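Local coordinates for protein tubulin binding cofactor C (Leishmania major, PDB 5AJ8) that probably assists the folding of tubulin as a member of the TBCC family of chaperones, here represented by its C-terminal domain, at residues L65-K68 with D74-V77; P83-E86 with A90-F93; S105-G110 with A117-R122. The protein carries 1 engineered substitution. All coordinates share one frame; numbering follows the deposited sequence.

Contact 1. Residues L65-K68 with D74-V77; sequences LRLK and DMYV. Engineered in segment 74-77: Met75 (natural residue Leu).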
loop_
_atom_site.group_PDB
_atom_site.type_symbol
_atom_site.label_atom_id
_atom_site.label_comp_id
_atom_site.label_asym_id
_atom_site.label_seq_id
_atom_site.Cartn_x
_atom_site.Cartn_y
_atom_site.Cartn_z
ATOM N N LEU A 65 -4.654 -0.765 -7.149
ATOM C CA LEU A 65 -3.301 -0.334 -6.862
ATOM C C LEU A 65 -2.502 -0.308 -8.157
ATOM O O LEU A 65 -2.453 -1.298 -8.874
ATOM C CB LEU A 65 -2.611 -1.249 -5.851
ATOM C CG LEU A 65 -1.160 -0.918 -5.467
ATOM C CD1 LEU A 65 -1.014 0.490 -4.937
ATOM C CD2 LEU A 65 -0.613 -1.900 -4.436
ATOM N N ARG A 66 -1.922 0.840 -8.477
ATOM C CA ARG A 66 -1.048 0.933 -9.643
ATOM C C ARG A 66 0.269 1.626 -9.308
ATOM O O ARG A 66 0.296 2.668 -8.662
ATOM C CB ARG A 66 -1.751 1.633 -10.803
ATOM C CG ARG A 66 -0.875 1.726 -12.051
ATOM C CD ARG A 66 -1.685 1.681 -13.335
ATOM N NE ARG A 66 -0.855 1.707 -14.551
ATOM C CZ ARG A 66 -1.321 1.453 -15.775
ATOM N NH1 ARG A 66 -2.601 1.119 -15.968
ATOM N NH2 ARG A 66 -0.525 1.543 -16.819
ATOM N N LEU A 67 1.357 1.046 -9.769
ATOM C CA LEU A 67 2.687 1.619 -9.554
ATOM C C LEU A 67 3.420 1.831 -10.888
ATOM O O LEU A 67 3.411 0.964 -11.758
ATOM C CB LEU A 67 3.517 0.741 -8.630
ATOM C CG LEU A 67 2.987 0.616 -7.196
ATOM C CD1 LEU A 67 2.328 -0.731 -7.007
ATOM C CD2 LEU A 67 4.114 0.764 -6.200
ATOM N N LYS A 68 4.056 2.987 -11.029
ATOM C CA LYS A 68 4.769 3.325 -12.254
ATOM C C LYS A 68 6.129 3.927 -11.912
ATOM O O LYS A 68 6.219 4.838 -11.114
ATOM C CB LYS A 68 3.980 4.313 -13.108
ATOM C CG LYS A 68 4.714 4.715 -14.372
ATOM C CD LYS A 68 3.838 5.477 -15.347
ATOM C CE LYS A 68 4.597 5.734 -16.639
ATOM N NZ LYS A 68 3.798 6.596 -17.551
ATOM N N ASP A 74 8.972 -2.246 -0.927
ATOM C CA ASP A 74 8.338 -3.390 -0.269
ATOM C C ASP A 74 6.888 -2.983 -0.056
ATOM O O ASP A 74 6.614 -2.012 0.667
ATOM C CB ASP A 74 9.017 -3.774 1.044
ATOM C CG ASP A 74 10.389 -4.434 0.847
ATOM O OD1 ASP A 74 10.731 -4.835 -0.287
ATOM O OD2 ASP A 74 11.151 -4.505 1.851
HETATM N N MSE A 75 5.971 -3.677 -0.726
HETATM C CA MSE A 75 4.539 -3.300 -0.759
HETATM C C MSE A 75 3.732 -4.264 0.082
HETATM O O MSE A 75 3.605 -5.442 -0.278
HETATM C CB MSE A 75 4.021 -3.364 -2.213
HETATM C CG MSE A 75 4.652 -2.447 -3.252
HETATM SE SE MSE A 75 4.576 -0.565 -2.731
HETATM C CE MSE A 75 2.608 -0.526 -2.565
ATOM N N TYR A 76 3.152 -3.787 1.191
ATOM C CA TYR A 76 2.289 -4.587 2.059
ATOM C C TYR A 76 0.833 -4.214 1.797
ATOM O O TYR A 76 0.349 -3.152 2.214
ATOM C CB TYR A 76 2.667 -4.386 3.532
ATOM C CG TYR A 76 4.089 -4.842 3.848
ATOM C CD1 TYR A 76 5.178 -3.988 3.683
ATOM C CD2 TYR A 76 4.335 -6.124 4.274
ATOM C CE1 TYR A 76 6.484 -4.410 3.974
ATOM C CE2 TYR A 76 5.611 -6.559 4.561
ATOM C CZ TYR A 76 6.683 -5.702 4.408
ATOM O OH TYR A 76 7.951 -6.182 4.688
ATOM N N VAL A 77 0.137 -5.098 1.100
ATOM C CA VAL A 77 -1.008 -4.737 0.319
ATOM C C VAL A 77 -2.254 -5.591 0.635
ATOM O O VAL A 77 -2.176 -6.822 0.725
ATOM C CB VAL A 77 -0.642 -4.891 -1.189
ATOM C CG1 VAL A 77 -1.859 -4.741 -2.082
ATOM C CG2 VAL A 77 0.424 -3.887 -1.571
#

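Contact 2. Residues P83-E86 with A90-F93; sequences PIIE and AMRF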
loop_
_atom_site.group_PDB
_atom_site.type_symbol
_atom_site.label_atom_id
_atom_site.label_comp_id
_atom_site.label_asym_id
_atom_site.label_seq_id
_atom_site.Cartn_x
_atom_site.Cartn_y
_atom_site.Cartn_z
ATOM N N PRO A 83 -2.829 -5.867 -8.193
ATOM C CA PRO A 83 -1.961 -4.703 -8.417
ATOM C C PRO A 83 -1.313 -4.722 -9.791
ATOM O O PRO A 83 -0.974 -5.805 -10.299
ATOM C CB PRO A 83 -0.907 -4.841 -7.310
ATOM C CG PRO A 83 -1.608 -5.596 -6.218
ATOM C CD PRO A 83 -2.506 -6.560 -6.934
ATOM N N ILE A 84 -1.205 -3.551 -10.415
ATOM C CA ILE A 84 -0.568 -3.394 -11.726
ATOM C C ILE A 84 0.752 -2.646 -11.532
ATOM O O ILE A 84 0.781 -1.601 -10.877
ATOM C CB ILE A 84 -1.469 -2.601 -12.712
ATOM C CG1 ILE A 84 -2.777 -3.360 -12.980
ATOM C CG2 ILE A 84 -0.752 -2.371 -14.029
ATOM C CD1 ILE A 84 -3.795 -2.620 -13.830
ATOM N N ILE A 85 1.828 -3.147 -12.128
ATOM C CA ILE A 85 3.071 -2.382 -12.179
ATOM C C ILE A 85 3.490 -2.093 -13.611
ATOM O O ILE A 85 3.078 -2.781 -14.548
ATOM C CB ILE A 85 4.219 -3.065 -11.418
ATOM C CG1 ILE A 85 4.557 -4.439 -11.993
ATOM C CG2 ILE A 85 3.865 -3.194 -9.953
ATOM C CD1 ILE A 85 5.808 -5.053 -11.388
ATOM N N GLU A 86 4.293 -1.048 -13.757
ATOM C CA GLU A 86 4.748 -0.565 -15.046
ATOM C C GLU A 86 6.083 0.155 -14.884
ATOM O O GLU A 86 6.178 1.110 -14.114
ATOM C CB GLU A 86 3.733 0.410 -15.634
ATOM C CG GLU A 86 4.086 0.874 -17.030
ATOM C CD GLU A 86 3.165 1.951 -17.580
ATOM O OE1 GLU A 86 2.218 2.386 -16.873
ATOM O OE2 GLU A 86 3.398 2.356 -18.749
ATOM N N ALA A 90 12.535 -4.664 -8.691
ATOM C CA ALA A 90 12.905 -4.976 -7.316
ATOM C C ALA A 90 11.722 -4.668 -6.411
ATOM O O ALA A 90 11.866 -4.038 -5.354
ATOM C CB ALA A 90 14.179 -4.222 -6.894
HETATM N N MSE A 91 10.555 -5.125 -6.846
HETATM C CA MSE A 91 9.312 -4.947 -6.095
HETATM C C MSE A 91 9.093 -6.215 -5.314
HETATM O O MSE A 91 9.253 -7.325 -5.848
HETATM C CB MSE A 91 8.129 -4.670 -6.998
HETATM C CG MSE A 91 8.319 -3.547 -8.025
HETATM SE SE MSE A 91 8.663 -1.837 -7.160
HETATM C CE MSE A 91 6.815 -1.501 -6.599
ATOM N N ARG A 92 8.761 -6.081 -4.033
ATOM C CA ARG A 92 8.434 -7.248 -3.220
ATOM C C ARG A 92 7.090 -7.024 -2.518
ATOM O O ARG A 92 6.860 -5.951 -1.930
ATOM C CB ARG A 92 9.525 -7.498 -2.175
ATOM C CG ARG A 92 10.921 -7.584 -2.783
ATOM C CD ARG A 92 11.936 -8.157 -1.803
ATOM N NE ARG A 92 12.010 -7.339 -0.596
ATOM C CZ ARG A 92 12.728 -7.647 0.471
ATOM N NH1 ARG A 92 13.418 -8.771 0.506
ATOM N NH2 ARG A 92 12.773 -6.820 1.519
ATOM N N PHE A 93 6.240 -8.031 -2.558
ATOM C CA PHE A 93 4.863 -7.933 -2.050
ATOM C C PHE A 93 4.564 -8.810 -0.860
ATOM O O PHE A 93 4.902 -9.983 -0.816
ATOM C CB PHE A 93 3.855 -8.237 -3.158
ATOM C CG PHE A 93 3.761 -7.150 -4.184
ATOM C CD1 PHE A 93 4.707 -7.037 -5.165
ATOM C CD2 PHE A 93 2.718 -6.239 -4.144
ATOM C CE1 PHE A 93 4.624 -6.036 -6.108
ATOM C CE2 PHE A 93 2.631 -5.219 -5.060
ATOM C CZ PHE A 93 3.589 -5.111 -6.048
#

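Contact 3. Residues S105-G110 with A117-R122; sequences SCTEDG and AEWVSR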
loop_
_atom_site.group_PDB
_atom_site.type_symbol
_atom_site.label_atom_id
_atom_site.label_comp_id
_atom_site.label_asym_id
_atom_site.label_seq_id
_atom_site.Cartn_x
_atom_site.Cartn_y
_atom_site.Cartn_z
ATOM N N SER A 105 -4.302 2.015 16.145
ATOM C CA SER A 105 -4.552 3.307 15.537
ATOM C C SER A 105 -6.049 3.530 15.477
ATOM O O SER A 105 -6.832 2.628 15.755
ATOM C CB SER A 105 -3.957 3.353 14.123
ATOM O OG SER A 105 -2.569 3.027 14.130
ATOM N N CYS A 106 -6.449 4.735 15.091
ATOM C CA CYS A 106 -7.863 5.047 14.934
ATOM C C CYS A 106 -8.151 5.861 13.684
ATOM O O CYS A 106 -7.255 6.448 13.107
ATOM C CB CYS A 106 -8.369 5.776 16.170
ATOM S SG CYS A 106 -7.713 7.434 16.417
ATOM N N THR A 107 -9.425 5.885 13.267
ATOM C CA THR A 107 -9.836 6.707 12.144
ATOM C C THR A 107 -9.827 8.161 12.591
ATOM O O THR A 107 -9.523 8.469 13.742
ATOM C CB THR A 107 -11.236 6.343 11.602
ATOM O OG1 THR A 107 -12.224 6.612 12.594
ATOM C CG2 THR A 107 -11.308 4.883 11.193
ATOM N N GLU A 108 -10.183 9.051 11.683
ATOM C CA GLU A 108 -10.293 10.461 11.991
ATOM C C GLU A 108 -11.337 10.697 13.098
ATOM O O GLU A 108 -11.130 11.533 13.958
ATOM C CB GLU A 108 -10.658 11.246 10.729
ATOM C CG GLU A 108 -10.152 12.681 10.738
ATOM C CD GLU A 108 -10.778 13.535 9.641
ATOM O OE1 GLU A 108 -10.902 13.051 8.487
ATOM O OE2 GLU A 108 -11.143 14.694 9.943
ATOM N N ASP A 109 -12.438 9.939 13.073
ATOM C CA ASP A 109 -13.509 10.031 14.092
ATOM C C ASP A 109 -13.270 9.262 15.383
ATOM O O ASP A 109 -14.157 9.184 16.225
ATOM C CB ASP A 109 -14.829 9.540 13.505
ATOM C CG ASP A 109 -15.389 10.491 12.492
ATOM O OD1 ASP A 109 -14.894 11.643 12.430
ATOM O OD2 ASP A 109 -16.315 10.079 11.756
ATOM N N GLY A 110 -12.099 8.665 15.521
ATOM C CA GLY A 110 -11.765 7.930 16.722
ATOM C C GLY A 110 -12.177 6.471 16.726
ATOM O O GLY A 110 -12.009 5.811 17.739
ATOM N N ALA A 117 -9.140 -7.213 8.642
ATOM C CA ALA A 117 -10.356 -7.458 7.835
ATOM C C ALA A 117 -11.442 -6.448 8.152
ATOM O O ALA A 117 -12.062 -5.926 7.243
ATOM C CB ALA A 117 -10.886 -8.879 8.039
ATOM N N GLU A 118 -11.647 -6.156 9.437
ATOM C CA GLU A 118 -12.633 -5.158 9.857
ATOM C C GLU A 118 -12.283 -3.768 9.356
ATOM O O GLU A 118 -13.134 -3.052 8.848
ATOM C CB GLU A 118 -12.747 -5.121 11.394
ATOM C CG GLU A 118 -13.617 -6.219 11.981
ATOM C CD GLU A 118 -13.501 -6.300 13.494
ATOM O OE1 GLU A 118 -12.423 -6.681 13.996
ATOM O OE2 GLU A 118 -14.490 -5.962 14.178
ATOM N N TRP A 119 -11.026 -3.377 9.526
ATOM C CA TRP A 119 -10.548 -2.082 9.016
ATOM C C TRP A 119 -10.797 -1.953 7.506
ATOM O O TRP A 119 -11.307 -0.941 7.013
ATOM C CB TRP A 119 -9.036 -1.929 9.251
ATOM C CG TRP A 119 -8.660 -1.236 10.496
ATOM C CD1 TRP A 119 -8.351 -1.801 11.693
ATOM C CD2 TRP A 119 -8.544 0.173 10.676
ATOM N NE1 TRP A 119 -8.059 -0.825 12.615
ATOM C CE2 TRP A 119 -8.165 0.395 12.011
ATOM C CE3 TRP A 119 -8.752 1.271 9.843
ATOM C CZ2 TRP A 119 -7.956 1.667 12.521
ATOM C CZ3 TRP A 119 -8.556 2.528 10.352
ATOM C CH2 TRP A 119 -8.169 2.722 11.672
ATOM N N VAL A 120 -10.422 -2.994 6.776
ATOM C CA VAL A 120 -10.520 -2.973 5.329
ATOM C C VAL A 120 -11.992 -3.007 4.878
ATOM O O VAL A 120 -12.347 -2.372 3.893
ATOM C CB VAL A 120 -9.714 -4.134 4.730
ATOM C CG1 VAL A 120 -10.024 -4.341 3.273
ATOM C CG2 VAL A 120 -8.212 -3.881 4.924
ATOM N N SER A 121 -12.826 -3.751 5.593
ATOM C CA SER A 121 -14.262 -3.789 5.272
ATOM C C SER A 121 -14.935 -2.441 5.618
ATOM O O SER A 121 -15.613 -1.863 4.776
ATOM C CB SER A 121 -14.948 -4.929 6.032
ATOM O OG SER A 121 -16.349 -4.815 5.959
ATOM N N ARG A 122 -14.727 -1.950 6.847
ATOM C CA ARG A 122 -15.479 -0.794 7.351
ATOM C C ARG A 122 -14.927 0.547 6.846
ATOM O O ARG A 122 -15.702 1.402 6.465
ATOM C CB ARG A 122 -15.533 -0.802 8.873
ATOM C CG ARG A 122 -16.048 -2.089 9.510
ATOM C CD ARG A 122 -17.519 -2.274 9.246
ATOM N NE ARG A 122 -18.295 -1.244 9.922
ATOM C CZ ARG A 122 -18.902 -1.388 11.102
ATOM N NH1 ARG A 122 -18.841 -2.533 11.765
ATOM N NH2 ARG A 122 -19.572 -0.370 11.626
HETATM O O HOH W 1 -7.852 0.089 15.663
#

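Contact 1. Residues L65-K68 with D74-V77
Met75, an engineered residue (Leu in the natural sequence) modelled as selenomethionine, meets Leu65 and Leu67 across the interior of the domain. Its chain bends at both chi2 (-55°) and chi3 (-58°), curling the selenium and the terminal methyl onto the two leucines. Leu67 and Met75 reach toward each other tip to tip, with SE 3.7 Å from Leu67 CD2. Met75 CE lies 4.0 Å from CD2 of Leu65 and 4.1 Å from CD2 of Leu67, so the methyl touches both leucines. Tyr76, next along, belongs to the other surface of the strand: its ring stacks with Tyr59 and its OH bonds to the backbone N of Arg162. Val77 returns to the interior, and both its methyls meet one atom of Leu65. That atom, CD2, is 3.6 Å from Val77 CG2 and 3.9 Å from Val77 CG1. Leu65 reaches this far because its CG stands opposite the backbone N (chi1 179°). The strand axes remain 11.0 Å apart and run nearly antiparallel, and no hydrogen bond spans them; buried apolar side chains make the contact. Leu65 bonds through its backbone to Ile84, within its own sheet, while Val58 and Val60 extend the apolar layer beside Met75. Strands of one coil facing each other across an apolar core, each bonded to the matching strand of the next coil, are characteristic of the parallel beta-helix of cofactor C-like domains.

Contact 2. Residues P83-E86 with A90-F93
Inside one coil of the parallel beta-helix, Pro83 and Ile85 on one wall face Met91 and Phe93 on the other. The two walls belong to different sheets, and only three residues separate the segments in sequence, so the chain turns sharply and comes back in the opposite direction. Ile85 pairs with Met91 at a CA-CA separation of 9.1 Å, a gap bridged by side chains alone. The ring of Phe93 meets both Ile85 and Pro83. The CG2 methyl of Ile85 comes up to the edge of the Phe93 ring, close to the ring plane, with 4.4 Å to CZ. Pro83 approaches the same ring obliquely, its CB 4.2 Å from Phe93 CE2.

The branches of Ile85 divide the work. With chi1 at 61°, CG1 sits between the backbone N and the carbonyl carbon, and CG2 beside the N is handed to Phe93; the other branch, extended at chi2, brings CD1 to 4.5 Å from CG of Met91. Met91, a selenomethionine bent at chi2 (-61°) and chi3, meets the isoleucine with its CG. At these separations the packing is fairly loose, with no hydrogen bond across. In a beta-helix the backbone bonds run between successive coils: Ile84 pairs with Leu65 and Leu67, and Ile85 with Asp140. Trp153, on strand 153-155 next to 91-95, covers Ile85, Met91 and Phe93 together.

Contact 3. Residues S105-G110 with A117-R122
Trp119 takes a chi1 of -94°, away from the usual staggered values, and this swings its indole from the helix out to the segment 105-110. Thr107 answers with chi1 at 65°, which tucks OG1 between its backbone N and carbonyl carbon and sets CG2 beside the N, on the way to the ring. The two side chains cross obliquely, with Thr107 CG2 3.7 Å from Trp119 CZ3. The rest of the approach is to the rim of the indole. Ser105 O lies in the ring plane, 3.6 Å from Trp119 CZ2. Atom C of Cys106 is likewise in plane, 3.7 Å from Trp119 CH2. The outer edge of the tryptophan thus presses against loop backbone more than against side chains.

A water in the same plane ties the two polar groups together: Trp119 NE1 donates to it over 3.2 Å, and it lies 2.7 Å from Ser105 O, to which it can donate, though other acceptors compete for its protons. The buried indole N-H is thereby satisfied, and the bridge probably helps hold the ring's rotation. Beyond Thr107 the chain makes a type I beta turn closed by Gly110 N to Thr107 O at 3.1 Å. Thr107 OG1 accepts from the backbone N of Lys111, with a weak second bond from Asp109 N, so the hydroxyl braces the turn while the methyl touches the indole. Ser105 OG is engaged elsewhere, with Gly101 O and the backbone N of Phe168.

Tyr113 adds an edge-to-face ring contact to Trp119. This is helix-to-loop packing: Trp119 of the short helix 116-122 lies edge-on to an irregular loop and its type I turn, beside the strands of the beta-helix.

Contacts 1 and 2 occupy successive coils of the same beta-helix, their centres 6 Å apart, and they merge into one core. Leu67 CD2 packs 3.5 Å from Met91 CE, and Met75 CB lies 3.7 Å from Phe93 CE2. Between the neighbouring strands 73-79 and 91-95, Met75 N probably bonds to Arg92 O at 2.7 Å, while a salt bridge joins Asp74 OD1 to Arg92 NE at 2.8 Å. Contact 3 stands apart, about 21 Å from contact 1 and 26 Å from contact 2 between centres, and touches neither. It and contact 2 lie on opposite sides of the chain's centre, although strand 91-95 leads through the long loop to helix 116-122.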